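Local atomic coordinates of amino Transferase (PDB entry 3ELE), a protein that probably catalyses pyridoxal-5'-phosphate-dependent transfer of amino groups, as a two-subunit member of the class I and II aminotransferase family. Residues Val262-Val266 with Tyr267-Glu271. Sequence-based numbering, arbitrary orientation.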
ATOM      1  N   VAL A 262       1.654 -15.966  -9.041  1.00 30.99           N
ATOM      2  CA  VAL A 262       0.634 -17.044  -8.904  1.00 29.94           C
ATOM      3  C   VAL A 262       0.765 -18.033 -10.105  1.00 30.50           C
ATOM      4  O   VAL A 262       0.183 -17.781 -11.165  1.00 29.86           O
ATOM      5  CB  VAL A 262      -0.806 -16.468  -8.823  1.00 30.16           C
ATOM      6  CG1 VAL A 262      -1.834 -17.586  -8.590  1.00 23.06           C
ATOM      7  CG2 VAL A 262      -0.930 -15.442  -7.698  1.00 29.39           C
ATOM      8  N   PRO A 263       1.502 -19.163  -9.942  1.00 30.55           N
ATOM      9  CA  PRO A 263       1.651 -20.145 -11.049  1.00 30.94           C
ATOM     10  C   PRO A 263       0.341 -20.759 -11.538  1.00 31.79           C
ATOM     11  O   PRO A 263      -0.630 -20.803 -10.791  1.00 31.54           O
ATOM     12  CB  PRO A 263       2.541 -21.248 -10.431  1.00 29.96           C
ATOM     13  CG  PRO A 263       3.194 -20.606  -9.269  1.00 30.77           C
ATOM     14  CD  PRO A 263       2.233 -19.611  -8.746  1.00 31.61           C
ATOM     15  N   ASP A 264       0.334 -21.229 -12.781  1.00 33.92           N
ATOM     16  CA  ASP A 264      -0.818 -21.928 -13.339  1.00 33.78           C
ATOM     17  C   ASP A 264      -1.052 -23.275 -12.643  1.00 33.06           C
ATOM     18  O   ASP A 264      -2.195 -23.705 -12.551  1.00 32.13           O
ATOM     19  CB  ASP A 264      -0.693 -22.139 -14.872  1.00 35.25           C
ATOM     20  CG  ASP A 264      -0.955 -20.871 -15.686  1.00 40.53           C
ATOM     21  OD1 ASP A 264      -1.196 -19.776 -15.127  1.00 42.45           O
ATOM     22  OD2 ASP A 264      -0.924 -20.984 -16.932  1.00 51.08           O
ATOM     23  N   GLU A 265       0.011 -23.884 -12.096  1.00 32.16           N
ATOM     24  CA  GLU A 265      -0.060 -25.211 -11.465  1.00 30.84           C
ATOM     25  C   GLU A 265      -0.634 -25.231 -10.059  1.00 30.37           C
ATOM     26  O   GLU A 265      -0.734 -26.296  -9.478  1.00 30.78           O
ATOM     27  CB  GLU A 265       1.297 -25.948 -11.507  1.00 30.77           C
ATOM     28  CG  GLU A 265       1.783 -26.297 -12.930  1.00 31.48           C
ATOM     29  CD  GLU A 265       2.207 -25.089 -13.750  1.00 30.19           C
ATOM     30  OE1 GLU A 265       2.678 -24.095 -13.164  1.00 34.26           O
ATOM     31  OE2 GLU A 265       2.073 -25.125 -14.980  1.00 32.43           O
ATOM     32  N   VAL A 266      -1.000 -24.078  -9.495  1.00 30.96           N
ATOM     33  CA  VAL A 266      -1.738 -24.044  -8.227  1.00 31.77           C
ATOM     34  C   VAL A 266      -3.092 -24.722  -8.485  1.00 32.67           C
ATOM     35  O   VAL A 266      -3.534 -24.773  -9.648  1.00 32.04           O
ATOM     36  CB  VAL A 266      -1.934 -22.617  -7.641  1.00 32.26           C
ATOM     37  CG1 VAL A 266      -0.597 -22.033  -7.214  1.00 26.35           C
ATOM     38  CG2 VAL A 266      -2.656 -21.674  -8.618  1.00 31.20           C
ATOM     39  N   TYR A 267      -3.714 -25.244  -7.421  1.00 33.12           N
ATOM     40  CA  TYR A 267      -4.997 -25.996  -7.466  1.00 32.99           C
ATOM     41  C   TYR A 267      -6.054 -25.379  -8.415  1.00 33.21           C
ATOM     42  O   TYR A 267      -6.739 -26.104  -9.132  1.00 32.97           O
ATOM     43  CB  TYR A 267      -5.583 -26.183  -6.023  1.00 32.99           C
ATOM     44  CG  TYR A 267      -6.244 -24.922  -5.503  1.00 33.44           C
ATOM     45  CD1 TYR A 267      -5.476 -23.773  -5.178  1.00 34.04           C
ATOM     46  CD2 TYR A 267      -7.632 -24.813  -5.452  1.00 32.55           C
ATOM     47  CE1 TYR A 267      -6.092 -22.581  -4.774  1.00 32.54           C
ATOM     48  CE2 TYR A 267      -8.245 -23.625  -5.044  1.00 31.91           C
ATOM     49  CZ  TYR A 267      -7.460 -22.513  -4.701  1.00 33.24           C
ATOM     50  OH  TYR A 267      -8.050 -21.340  -4.289  1.00 34.64           O
ATOM     51  N   ASP A 268      -6.151 -24.044  -8.412  1.00 33.31           N
ATOM     52  CA  ASP A 268      -7.094 -23.278  -9.246  1.00 33.87           C
ATOM     53  C   ASP A 268      -6.534 -21.839  -9.370  1.00 33.99           C
ATOM     54  O   ASP A 268      -6.803 -20.992  -8.526  1.00 33.80           O
ATOM     55  CB  ASP A 268      -8.512 -23.321  -8.615  1.00 34.53           C
ATOM     56  CG  ASP A 268      -9.611 -22.787  -9.539  1.00 34.46           C
ATOM     57  OD1 ASP A 268      -9.371 -21.911 -10.400  1.00 32.53           O
ATOM     58  OD2 ASP A 268     -10.754 -23.264  -9.392  1.00 39.65           O
ATOM     59  N   LYS A 269      -5.726 -21.598 -10.408  1.00 33.08           N
ATOM     60  CA  LYS A 269      -5.100 -20.288 -10.648  1.00 32.15           C
ATOM     61  C   LYS A 269      -6.095 -19.162 -10.764  1.00 32.21           C
ATOM     62  O   LYS A 269      -5.914 -18.136 -10.126  1.00 33.51           O
ATOM     63  CB  LYS A 269      -4.177 -20.319 -11.878  1.00 32.22           C
ATOM     64  CG  LYS A 269      -3.323 -19.061 -12.072  1.00 34.01           C
ATOM     65  CD  LYS A 269      -3.942 -18.034 -13.003  1.00 34.01           C
ATOM     66  CE  LYS A 269      -3.146 -16.772 -13.015  1.00 35.20           C
ATOM     67  NZ  LYS A 269      -3.824 -15.757 -13.865  1.00 33.98           N
ATOM     68  N   ALA A 270      -7.155 -19.353 -11.555  1.00 32.78           N
ATOM     69  CA  ALA A 270      -8.173 -18.316 -11.728  1.00 31.95           C
ATOM     70  C   ALA A 270      -8.753 -17.888 -10.369  1.00 31.47           C
ATOM     71  O   ALA A 270      -8.830 -16.687 -10.070  1.00 30.65           O
ATOM     72  CB  ALA A 270      -9.263 -18.780 -12.685  1.00 31.68           C
ATOM     73  N   GLU A 271      -9.079 -18.872  -9.532  1.00 31.06           N
ATOM     74  CA  GLU A 271      -9.672 -18.610  -8.213  1.00 31.96           C
ATOM     75  C   GLU A 271      -8.724 -17.935  -7.220  1.00 31.92           C
ATOM     76  O   GLU A 271      -9.142 -17.021  -6.491  1.00 32.44           O
ATOM     77  CB  GLU A 271     -10.181 -19.902  -7.583  1.00 31.22           C
ATOM     78  CG  GLU A 271     -10.793 -19.738  -6.199  1.00 32.76           C
ATOM     79  CD  GLU A 271     -11.376 -21.024  -5.707  1.00 35.12           C
ATOM     80  OE1 GLU A 271     -12.325 -21.480  -6.347  1.00 35.44           O
ATOM     81  OE2 GLU A 271     -10.884 -21.562  -4.695  1.00 39.70           O
TER
HETATM   82  O   HOH W   1      -4.702 -23.694 -12.359  1.00 29.17           O
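Lys269 and Val266 meet where a type I beta turn, Pro263 to Val266, leads from strand 258-261 into the N-capped helix 269-282, a compact example of how a chain passes from the large mixed sheet of a class I and II aminotransferase into a helix. The van der Waals contacts come first. Val266 CG2, placed between its own backbone N and carbonyl carbon, pushes against the first helical turn and lies 3.5 Å from Lys269 CA, tighter than usual for two carbons. The aliphatic part of Lys269 then runs back over the turn: its CG sits 3.5 Å from Pro263 O and 4.1 Å from Val262 CG1, while its CD passes Asp264 OD1. The chain, bent at chi2 (-94°), crosses Asp264 with Asp264 OD1 and Lys269 NZ 5.0 Å apart, not in contact. Each polar end has another partner: Lys269 NZ donates to the carbonyl of Asp100, and Asp264 OD1 accepts from Asn101. With an alanine at Lys269, Pro263 O and Val262 CG1 would probably lose the contact of CG, and the Asp100 carbonyl its ammonium donor. Among the polar links, one water bridges the backbone, accepting from Lys269 N and lying close to Asp264 O. Just before the helix, Asp268 is the N-cap: its OD1 takes the Glu271 N-H at 3.2 Å, from above the carboxylate plane and with an N-H...O angle of 159°. Tyr267, whose side chain also packs on Val4 of the second subunit, carries Asp268 CB over one face of its ring, offset toward the rim, and its OH donates to the anti side of Glu271 OE2 at 2.9 Å, 30° out of the carboxylate plane.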